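Local coordinates for protein taurine:2-oxoglutarate aminotransferase (Bifidobacterium kashiwanohense PV20-2, PDB 6JIX) that probably catalyses the pyridoxal-phosphate-dependent transfer of an amino group from taurine to 2-oxoglutarate, yielding glutamate, at residues S54-N60 with M255-R260; D190-T194 with P231-M235; M218-V222 with A266-F270; M343-K348 with C366-S371. All blocks are in the same frame, centred on the assembly; numbering follows the deposited sequence.

Overall arrangement
Interactions 1, 3 and 4 touch one another; interaction 2 joins them through interaction 3, and interactions 1 and 3 reach PLP. Interaction 3 links the end of strand 213-219, in the seven-stranded sheet, to the loop between strands 248-252 and 276-279; interaction 1 uses the earlier part of that loop, their centres about 13 Å apart. Interaction 2, its centre about 14 Å from that of interaction 3, packs Tyr234 and Met235 on Met218. Along the chain, interaction 2 is nested inside interaction 1, interaction 3 crosses both, and interaction 4 follows, setting helix 336-357 on the hairpin 361-376, whose Phe370 packs on interactions 1 and 3. The cofactor site is thus tied directly to the C-terminal region.

Interaction 1: residues S54-N60 with M255-R260; sequences SLLVCSN and MAGFGR. With GLU (glutamic acid), chain N; PLP (pyridoxal-5'-phosphate), chain G.
Residues 54-57 form a weakly bonded helical turn with positive phi at Ser54, Leu55 and Val57; Ser54 O accepts from Cys58 N (2.9 Å) and Ser59 N (3.0 Å), and Ser59 centres an inverse gamma turn. Residues 255-260 are loop, with Phe258 and Gly259 also at positive phi. Val57 CA lies 6.2 Å from Met255 CA, and Asn60 CA 7.3 Å from Arg260 CA.

Apolar contact joins Val57 CG2 to Met255 SD at 3.7 Å. Met255 (chi1 t, chi2 t, chi3 m) carries its CE to 3.1 Å from PLP O3, while Leu56 CD2 comes to 3.3 Å from OE1 of the bound glutamate, so the two segments together reach two ligand pockets of this class III aminotransferase. Phe81 and Pro84 of the second subunit pack on the 54-60 side.

Arg260 NH2 donates to Asn60 OD1 (3.1 Å) and weakly to Ser54 OG (3.2 Å), with Val57 CG1 over a guanidinium face; Arg260 NH1 bonds Leu369 O and Pro420 O. Asn60 ND2 gives weak bonds to Phe258 O (2.7 Å) and Gly257 O (3.3 Å). A water accepts from Arg260 NE at 3.2 Å, lying 2.8 Å from Val57 O and 2.5 Å from Met255 O.

Interaction 2: residues D190-T194 with P231-M235; sequences DATVT and PEGYM
Residues 190-194 form the first turn of helix 190-208, closed by Thr194 N to Asp190 O at 2.8 Å. Against it lies the type II beta turn Pro231-Tyr234 (Tyr234 N to Pro231 O, 3.2 Å) that leads into helix 234-245; Asp190 CA is 4.8 Å from Pro231 CA, and Thr194 CA 5.2 Å from Tyr234 CA. Pro231 points at the helix, its CB 3.3 Å from Thr194 OG1 and its CG 4.1 Å from Val193 CG1. Glu232 is held by its backbone: its N donates to Asp190 OD2 (3.1 Å; Asp190 chi1 m) and its O accepts from Thr194 OG1 (2.6 Å; chi1 m). Gly233, at phi 84°, takes the N-cap position, its C 3.8 Å from Thr194 CG2. Tyr234 starts the helix, CB 3.8 Å from Thr194 OG1. The two helices flank strand 213-219 in sequence, and their starts meet here. Because both bonds pair helix side chains, one accepting and one donating, with main-chain atoms of Glu232, the contact rests on the backbone of the turn and does not involve that residue's carboxylate.

Interaction 3: residues M218-V222 with A266-F270; sequences MESIV and AWQNF. With PLP (pyridoxal-5'-phosphate), chain G.
This is a small buried packing contact, 206 Å² in all, between the C-terminal end of strand 213-219 and the loop that joins strands 248-252 and 276-279. Residues 218-219 are extended and the chain turns at Ser220 (phi/psi -50/-50°), while 266-269 make a 3-10 segment held by Asn269 N to Ala266 O (2.8 Å), with Phe270 N to Trp267 O at 3.1 Å following. Asn269 ND2 reinforces it by donating to Ala266 O at 2.9 Å. The closest CA pair is Ser220 and Trp267, 5.3 Å apart.

Ser220 (chi1 m) points at the loop, its CB 3.8 Å from Ala266 CB and its OG 3.6 Å from Trp267 CB and near the plane of the indole, at its edge. That hydroxyl is bonded to Glu253, which also accepts from the backbone N of Ala266 and Trp267, so one carboxylate pins both sides. The strand belongs to the seven-stranded mixed sheet typical of the large domain of fold-type I aminotransferases, and its last residue, Glu219, turns toward the cofactor, OE1 lying 3.1 Å from PLP C2A.

Next along the chain, Ile221 (chi1 m, chi2 t) reaches Ala266 CB with its CD1 (4.3 Å) and meets the edge of the Phe270 ring with CG1, 4.1 Å from CZ. Phe270 CE2 also lies 3.8 Å from Ser220 O, and Glu236 of helix 234-245 touches that phenylalanine.

Interaction 4: residues M343-K348 with C366-S371; sequences MEGILK and CIGLFS
Leu347 (chi1 t, chi2 p) is the apolar centre, aimed from helix 336-357 into the fold of a hairpin. Its CD2 touches Cys366 SG at 3.7 Å, Leu369 CD2 at 3.9 Å and Ser371 OG at 3.6 Å, whose hydroxyl bonds Ile418 O. One turn earlier, Met343 CB lies 3.9 Å from Leu369 CD2, and Glu344 CG is 4.2 Å from Cys366 SG. Lys348 passes along the border, CD 3.7 Å from Cys366 O, before its amine pairs with Glu352. CA atoms come nearest at Glu344-Gly368 (4.6 Å) and Lys348-Cys366 (5.5 Å). The polar edge is Glu344, extended (chi1 t, chi2 t), whose OE1 accepts a short, straight hydrogen bond from Gly368 N at 2.5 Å; its OE2 salt-bridges Lys341. Ile367 N to Phe370 O (2.8 Å) and Phe370 N to Ile367 O (2.9 Å) close a type II' turn with Gly368 at its second position (phi 60°), the tip of a two-residue beta hairpin, here packed on a helix in the C-terminal alpha/beta part of a fold-type I aminotransferase.

Interaction 1: residues S54-N60 with M255-R260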
# COMPACT_ATOMS: atom_id res chain seq x y z
N SER A 54 1.00 20.20 7.41
CA SER A 54 0.77 18.92 8.08
C SER A 54 1.48 17.78 7.36
O SER A 54 0.95 16.67 7.22
CB SER A 54 -0.72 18.63 8.19
OG SER A 54 -1.23 19.25 9.35
N LEU A 55 2.72 18.06 6.93
CA LEU A 55 3.52 17.21 6.05
C LEU A 55 2.80 17.06 4.70
O LEU A 55 2.84 17.99 3.89
CB LEU A 55 3.81 15.86 6.71
CG LEU A 55 4.74 15.93 7.93
CD1 LEU A 55 5.18 14.53 8.36
CD2 LEU A 55 5.93 16.82 7.63
N LEU A 56 2.11 15.95 4.46
CA LEU A 56 1.33 15.85 3.22
C LEU A 56 -0.16 15.97 3.53
O LEU A 56 -0.97 15.18 3.03
CB LEU A 56 1.67 14.53 2.50
CG LEU A 56 3.10 14.59 1.92
CD1 LEU A 56 3.74 13.22 1.61
CD2 LEU A 56 3.16 15.53 0.71
N VAL A 57 -0.52 16.99 4.31
CA VAL A 57 -1.89 17.16 4.81
C VAL A 57 -2.34 15.85 5.47
O VAL A 57 -3.45 15.38 5.22
CB VAL A 57 -2.87 17.59 3.70
CG1 VAL A 57 -4.10 18.21 4.30
CG2 VAL A 57 -2.22 18.58 2.75
N CYS A 58 -1.47 15.26 6.31
CA CYS A 58 -1.79 13.98 6.95
C CYS A 58 -1.60 14.02 8.46
O CYS A 58 -2.31 13.33 9.20
CB CYS A 58 -0.96 12.84 6.36
SG CYS A 58 0.83 13.11 6.38
N SER A 59 -0.63 14.80 8.94
CA SER A 59 -0.34 14.85 10.38
C SER A 59 -1.39 15.71 11.10
O SER A 59 -1.10 16.73 11.72
CB SER A 59 1.08 15.37 10.60
OG SER A 59 2.02 14.50 9.98
N ASN A 60 -2.62 15.20 11.09
CA ASN A 60 -3.77 16.01 11.47
C ASN A 60 -3.73 16.43 12.94
O ASN A 60 -4.24 17.50 13.29
CB ASN A 60 -5.05 15.23 11.17
CG ASN A 60 -5.51 15.40 9.71
OD1 ASN A 60 -4.74 15.81 8.84
ND2 ASN A 60 -6.78 15.08 9.45
N MET A 255 -7.25 12.96 1.68
CA MET A 255 -6.66 14.22 2.13
C MET A 255 -7.62 15.07 2.95
O MET A 255 -7.19 15.73 3.90
CB MET A 255 -6.16 15.03 0.93
CG MET A 255 -5.65 16.41 1.34
SD MET A 255 -4.48 17.17 0.19
CE MET A 255 -3.34 15.82 -0.03
N ALA A 256 -8.91 15.06 2.63
CA ALA A 256 -9.86 15.97 3.25
C ALA A 256 -10.57 15.36 4.45
O ALA A 256 -11.40 16.04 5.07
CB ALA A 256 -10.89 16.45 2.22
N GLY A 257 -10.25 14.12 4.82
CA GLY A 257 -10.91 13.47 5.93
C GLY A 257 -10.30 13.82 7.29
O GLY A 257 -9.26 14.46 7.41
N PHE A 258 -11.04 13.45 8.33
CA PHE A 258 -10.59 13.53 9.72
C PHE A 258 -10.31 14.97 10.16
O PHE A 258 -9.21 15.34 10.58
CB PHE A 258 -9.39 12.59 9.92
CG PHE A 258 -9.76 11.15 9.71
CD1 PHE A 258 -10.52 10.48 10.64
CD2 PHE A 258 -9.45 10.50 8.52
CE1 PHE A 258 -10.91 9.17 10.42
CE2 PHE A 258 -9.84 9.19 8.29
CZ PHE A 258 -10.57 8.52 9.24
N GLY A 259 -11.37 15.79 10.08
CA GLY A 259 -11.37 17.11 10.66
C GLY A 259 -10.76 18.19 9.79
O GLY A 259 -10.86 19.38 10.15
N ARG A 260 -10.12 17.82 8.69
CA ARG A 260 -9.43 18.78 7.84
C ARG A 260 -10.30 19.99 7.50
O ARG A 260 -9.82 21.14 7.50
CB ARG A 260 -8.96 18.07 6.56
CG ARG A 260 -8.11 18.94 5.67
CD ARG A 260 -7.24 19.83 6.53
NE ARG A 260 -6.22 19.05 7.19
CZ ARG A 260 -5.16 19.58 7.78
NH1 ARG A 260 -5.02 20.90 7.76
NH2 ARG A 260 -4.26 18.80 8.37
N GLU N . 7.20 20.46 2.08
CA GLU N . 6.13 19.77 2.79
C GLU N . 6.57 19.34 4.19
O GLU N . 6.25 20.02 5.23
CB GLU N . 5.76 18.54 1.98
CG GLU N . 7.03 17.83 1.54
CD GLU N . 6.72 16.68 0.59
OE1 GLU N . 5.94 16.96 -0.35
OE2 GLU N . 7.22 15.51 0.74
OXT GLU N . 7.25 18.29 4.29
N1 PLP G . -6.20 10.50 -2.71
C2 PLP G . -5.91 11.76 -2.38
C2A PLP G . -7.00 12.82 -2.32
C3 PLP G . -4.57 12.14 -2.09
O3 PLP G . -4.24 13.44 -1.75
C4 PLP G . -3.57 11.20 -2.13
C4A PLP G . -2.12 11.65 -1.79
O4A PLP G . -1.77 12.81 -1.98
C5 PLP G . -3.93 9.86 -2.48
C6 PLP G . -5.26 9.54 -2.76
C5A PLP G . -2.81 8.75 -2.53
O4P PLP G . -2.58 8.39 -1.21
P PLP G . -1.25 7.54 -0.83
O1P PLP G . -1.32 7.08 0.56
O2P PLP G . -1.17 6.28 -1.59
O3P PLP G . 0.10 8.49 -1.14
O HOH W 1 -6.00 16.02 6.13

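Interaction 2: residues D190-T194 with P231-M235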
# COMPACT_ATOMS: atom_id res chain seq x y z
N ASP A 190 -22.01 30.63 -8.76
CA ASP A 190 -22.07 29.19 -8.56
C ASP A 190 -23.20 28.53 -9.32
O ASP A 190 -23.02 27.45 -9.88
CB ASP A 190 -22.19 28.87 -7.07
CG ASP A 190 -21.01 29.36 -6.28
OD1 ASP A 190 -20.26 30.21 -6.81
OD2 ASP A 190 -20.84 28.91 -5.13
N ALA A 191 -24.38 29.16 -9.38
CA ALA A 191 -25.52 28.46 -9.96
C ALA A 191 -25.34 28.20 -11.45
O ALA A 191 -25.79 27.16 -11.95
CB ALA A 191 -26.79 29.28 -9.72
N THR A 192 -24.65 29.11 -12.16
CA THR A 192 -24.36 28.95 -13.58
C THR A 192 -23.30 27.88 -13.81
O THR A 192 -23.44 27.00 -14.68
CB THR A 192 -23.88 30.27 -14.18
OG1 THR A 192 -24.81 31.31 -13.90
CG2 THR A 192 -23.72 30.14 -15.66
N VAL A 193 -22.19 28.00 -13.08
CA VAL A 193 -21.12 27.02 -13.22
C VAL A 193 -21.63 25.64 -12.86
O VAL A 193 -21.35 24.65 -13.55
CB VAL A 193 -19.92 27.46 -12.37
CG1 VAL A 193 -18.80 26.49 -12.56
CG2 VAL A 193 -19.49 28.84 -12.80
N THR A 194 -22.42 25.53 -11.79
CA THR A 194 -22.94 24.24 -11.39
C THR A 194 -23.87 23.68 -12.46
O THR A 194 -23.70 22.53 -12.90
CB THR A 194 -23.66 24.37 -10.04
OG1 THR A 194 -22.68 24.41 -9.00
CG2 THR A 194 -24.64 23.22 -9.78
N PRO A 231 -18.31 24.66 -6.84
CA PRO A 231 -19.45 25.59 -6.80
C PRO A 231 -20.61 24.99 -6.03
O PRO A 231 -20.78 23.77 -5.99
CB PRO A 231 -19.79 25.79 -8.29
CG PRO A 231 -19.18 24.58 -9.00
CD PRO A 231 -17.92 24.32 -8.22
N GLU A 232 -21.39 25.86 -5.40
CA GLU A 232 -22.56 25.45 -4.64
C GLU A 232 -23.42 24.52 -5.46
O GLU A 232 -23.65 24.77 -6.64
CB GLU A 232 -23.37 26.69 -4.25
CG GLU A 232 -24.46 26.43 -3.24
CD GLU A 232 -23.90 26.00 -1.89
OE1 GLU A 232 -24.66 25.37 -1.11
OE2 GLU A 232 -22.70 26.29 -1.61
N GLY A 233 -23.87 23.43 -4.85
CA GLY A 233 -24.82 22.53 -5.49
C GLY A 233 -24.23 21.48 -6.42
O GLY A 233 -24.97 20.57 -6.83
N TYR A 234 -22.95 21.58 -6.79
CA TYR A 234 -22.33 20.64 -7.73
C TYR A 234 -22.26 19.22 -7.17
O TYR A 234 -22.69 18.27 -7.83
CB TYR A 234 -20.94 21.14 -8.09
CG TYR A 234 -20.19 20.31 -9.11
CD1 TYR A 234 -20.62 20.22 -10.44
CD2 TYR A 234 -19.02 19.65 -8.76
CE1 TYR A 234 -19.91 19.48 -11.38
CE2 TYR A 234 -18.31 18.91 -9.69
CZ TYR A 234 -18.75 18.83 -10.99
OH TYR A 234 -18.03 18.09 -11.89
N MET A 235 -21.72 19.05 -5.96
CA MET A 235 -21.60 17.70 -5.39
C MET A 235 -22.97 17.06 -5.24
O MET A 235 -23.12 15.85 -5.42
CB MET A 235 -20.90 17.73 -4.03
CG MET A 235 -19.43 18.07 -4.06
SD MET A 235 -18.50 17.24 -5.35
CE MET A 235 -17.94 15.72 -4.58

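Interaction 3: residues M218-V222 with A266-F270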
# COMPACT_ATOMS: atom_id res chain seq x y z
N MET A 218 -14.62 10.86 -7.05
CA MET A 218 -14.14 12.23 -6.93
C MET A 218 -13.68 12.52 -5.51
O MET A 218 -14.26 12.01 -4.55
CB MET A 218 -15.14 13.30 -7.42
CG MET A 218 -16.58 13.01 -7.28
SD MET A 218 -17.52 13.96 -8.53
CE MET A 218 -16.97 15.65 -8.32
N GLU A 219 -12.57 13.25 -5.40
CA GLU A 219 -12.21 13.88 -4.14
C GLU A 219 -13.34 14.76 -3.64
O GLU A 219 -13.84 15.63 -4.38
CB GLU A 219 -10.96 14.75 -4.30
CG GLU A 219 -9.65 14.03 -4.47
CD GLU A 219 -8.49 14.99 -4.75
OE1 GLU A 219 -7.80 15.39 -3.78
OE2 GLU A 219 -8.26 15.34 -5.94
N SER A 220 -13.70 14.59 -2.37
CA SER A 220 -14.78 15.40 -1.80
C SER A 220 -14.55 16.88 -2.07
O SER A 220 -15.42 17.57 -2.63
CB SER A 220 -14.89 15.14 -0.29
OG SER A 220 -15.30 13.80 -0.00
N ILE A 221 -13.35 17.36 -1.77
CA ILE A 221 -12.85 18.66 -2.20
C ILE A 221 -11.48 18.41 -2.79
O ILE A 221 -10.62 17.81 -2.13
CB ILE A 221 -12.75 19.66 -1.03
CG1 ILE A 221 -14.14 20.07 -0.56
CG2 ILE A 221 -11.95 20.90 -1.45
CD1 ILE A 221 -14.17 20.60 0.88
N VAL A 222 -11.28 18.80 -4.06
CA VAL A 222 -10.00 18.51 -4.71
C VAL A 222 -8.86 19.12 -3.90
O VAL A 222 -8.82 20.34 -3.70
CB VAL A 222 -9.99 18.99 -6.17
CG1 VAL A 222 -8.56 19.13 -6.66
CG2 VAL A 222 -10.73 18.01 -7.05
N ALA A 266 -15.09 15.32 4.78
CA ALA A 266 -15.44 16.50 4.00
C ALA A 266 -16.76 16.31 3.27
O ALA A 266 -17.54 17.27 3.16
CB ALA A 266 -14.32 16.85 3.01
N TRP A 267 -17.07 15.10 2.82
CA TRP A 267 -18.36 14.96 2.15
C TRP A 267 -19.51 15.32 3.09
O TRP A 267 -20.61 15.64 2.63
CB TRP A 267 -18.53 13.55 1.56
CG TRP A 267 -18.49 12.42 2.53
CD1 TRP A 267 -17.44 11.58 2.78
CD2 TRP A 267 -19.57 11.96 3.37
NE1 TRP A 267 -17.78 10.65 3.73
CE2 TRP A 267 -19.08 10.85 4.10
CE3 TRP A 267 -20.89 12.38 3.57
CZ2 TRP A 267 -19.88 10.17 5.03
CZ3 TRP A 267 -21.67 11.70 4.50
CH2 TRP A 267 -21.16 10.61 5.21
N GLN A 268 -19.26 15.36 4.41
CA GLN A 268 -20.30 15.78 5.34
C GLN A 268 -20.59 17.28 5.27
O GLN A 268 -21.52 17.73 5.94
CB GLN A 268 -19.90 15.40 6.77
CG GLN A 268 -20.22 13.95 7.13
CD GLN A 268 -19.34 13.43 8.26
OE1 GLN A 268 -18.40 14.10 8.69
NE2 GLN A 268 -19.65 12.23 8.76
N ASN A 269 -19.84 18.05 4.48
CA ASN A 269 -20.19 19.45 4.27
C ASN A 269 -21.23 19.62 3.19
O ASN A 269 -21.62 20.76 2.90
CB ASN A 269 -18.96 20.27 3.84
CG ASN A 269 -17.92 20.36 4.91
OD1 ASN A 269 -18.03 21.18 5.82
ND2 ASN A 269 -16.89 19.54 4.80
N PHE A 270 -21.73 18.52 2.65
CA PHE A 270 -22.61 18.53 1.49
C PHE A 270 -23.77 17.60 1.80
O PHE A 270 -23.69 16.73 2.66
CB PHE A 270 -21.93 18.06 0.20
CG PHE A 270 -20.65 18.77 -0.16
CD1 PHE A 270 -20.66 20.05 -0.68
CD2 PHE A 270 -19.42 18.12 -0.05
CE1 PHE A 270 -19.47 20.70 -1.05
CE2 PHE A 270 -18.23 18.75 -0.41
CZ PHE A 270 -18.26 20.04 -0.91
N1 PLP G . -6.20 10.50 -2.71
C2 PLP G . -5.91 11.76 -2.38
C2A PLP G . -7.00 12.82 -2.32
C3 PLP G . -4.57 12.14 -2.09
O3 PLP G . -4.24 13.44 -1.75
C4 PLP G . -3.57 11.20 -2.13
C4A PLP G . -2.12 11.65 -1.79
O4A PLP G . -1.77 12.81 -1.98
C5 PLP G . -3.93 9.86 -2.48
C6 PLP G . -5.26 9.54 -2.76
C5A PLP G . -2.81 8.75 -2.53
O4P PLP G . -2.58 8.39 -1.21
P PLP G . -1.25 7.54 -0.83
O1P PLP G . -1.32 7.08 0.56
O2P PLP G . -1.17 6.28 -1.59
O3P PLP G . 0.10 8.49 -1.14

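Interaction 4: residues M343-K348 with C366-S371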
# COMPACT_ATOMS: atom_id res chain seq x y z
N MET A 343 -10.66 27.85 14.35
CA MET A 343 -9.43 28.29 13.69
C MET A 343 -9.70 28.71 12.24
O MET A 343 -8.96 29.53 11.70
CB MET A 343 -8.36 27.20 13.73
CG MET A 343 -7.90 26.83 15.11
SD MET A 343 -7.18 28.17 16.09
CE MET A 343 -8.63 28.75 16.99
N GLU A 344 -10.74 28.16 11.61
CA GLU A 344 -11.11 28.64 10.28
C GLU A 344 -11.37 30.14 10.33
O GLU A 344 -11.00 30.88 9.40
CB GLU A 344 -12.34 27.91 9.74
CG GLU A 344 -12.81 28.46 8.40
CD GLU A 344 -14.14 27.88 7.95
OE1 GLU A 344 -14.16 26.74 7.43
OE2 GLU A 344 -15.18 28.55 8.12
N GLY A 345 -11.99 30.60 11.42
CA GLY A 345 -12.31 31.99 11.65
C GLY A 345 -11.10 32.90 11.75
O GLY A 345 -11.25 34.12 11.72
N ILE A 346 -9.91 32.33 11.91
CA ILE A 346 -8.67 33.08 11.85
C ILE A 346 -8.04 32.99 10.47
O ILE A 346 -7.65 34.00 9.89
CB ILE A 346 -7.69 32.58 12.93
CG1 ILE A 346 -8.31 32.63 14.32
CG2 ILE A 346 -6.38 33.34 12.86
CD1 ILE A 346 -7.29 32.46 15.40
N LEU A 347 -7.97 31.77 9.92
CA LEU A 347 -7.20 31.55 8.70
C LEU A 347 -7.92 32.13 7.48
O LEU A 347 -7.31 32.85 6.68
CB LEU A 347 -6.91 30.05 8.54
CG LEU A 347 -6.24 29.58 7.25
CD1 LEU A 347 -4.79 29.98 7.22
CD2 LEU A 347 -6.38 28.08 7.12
N LYS A 348 -9.22 31.87 7.35
CA LYS A 348 -9.97 32.35 6.19
C LYS A 348 -9.87 33.87 6.02
O LYS A 348 -9.45 34.33 4.94
CB LYS A 348 -11.42 31.88 6.28
CG LYS A 348 -12.24 32.14 5.04
CD LYS A 348 -13.50 31.30 5.05
CE LYS A 348 -14.29 31.49 3.77
NZ LYS A 348 -15.26 32.62 3.84
N CYS A 366 -10.59 28.41 1.58
CA CYS A 366 -10.31 27.90 2.91
C CYS A 366 -11.60 27.34 3.46
O CYS A 366 -12.59 28.07 3.54
CB CYS A 366 -9.78 29.00 3.84
SG CYS A 366 -9.70 28.50 5.63
N ILE A 367 -11.59 26.06 3.84
CA ILE A 367 -12.64 25.47 4.65
C ILE A 367 -11.98 24.71 5.79
O ILE A 367 -11.13 23.84 5.56
CB ILE A 367 -13.55 24.54 3.82
CG1 ILE A 367 -14.74 24.09 4.66
CG2 ILE A 367 -12.76 23.38 3.27
CD1 ILE A 367 -15.77 23.39 3.84
N GLY A 368 -12.36 25.04 7.03
CA GLY A 368 -11.63 24.53 8.18
C GLY A 368 -10.18 24.96 8.13
O GLY A 368 -9.85 26.15 7.97
N LEU A 369 -9.28 24.01 8.29
CA LEU A 369 -7.86 24.26 8.11
C LEU A 369 -7.38 23.65 6.79
O LEU A 369 -6.28 23.11 6.70
CB LEU A 369 -7.07 23.76 9.31
CG LEU A 369 -7.35 24.59 10.58
CD1 LEU A 369 -6.77 23.95 11.82
CD2 LEU A 369 -6.82 26.00 10.41
N PHE A 370 -8.22 23.74 5.76
CA PHE A 370 -7.98 23.23 4.40
C PHE A 370 -8.06 24.43 3.45
O PHE A 370 -9.16 24.87 3.08
CB PHE A 370 -9.02 22.16 4.06
CG PHE A 370 -8.59 21.20 2.99
CD1 PHE A 370 -7.27 20.78 2.88
CD2 PHE A 370 -9.53 20.68 2.10
CE1 PHE A 370 -6.88 19.87 1.88
CE2 PHE A 370 -9.15 19.77 1.10
CZ PHE A 370 -7.83 19.37 0.99
N SER A 371 -6.91 24.94 3.01
CA SER A 371 -6.89 26.25 2.38
C SER A 371 -5.76 26.33 1.37
O SER A 371 -4.78 25.59 1.45
CB SER A 371 -6.72 27.36 3.43
OG SER A 371 -5.35 27.57 3.72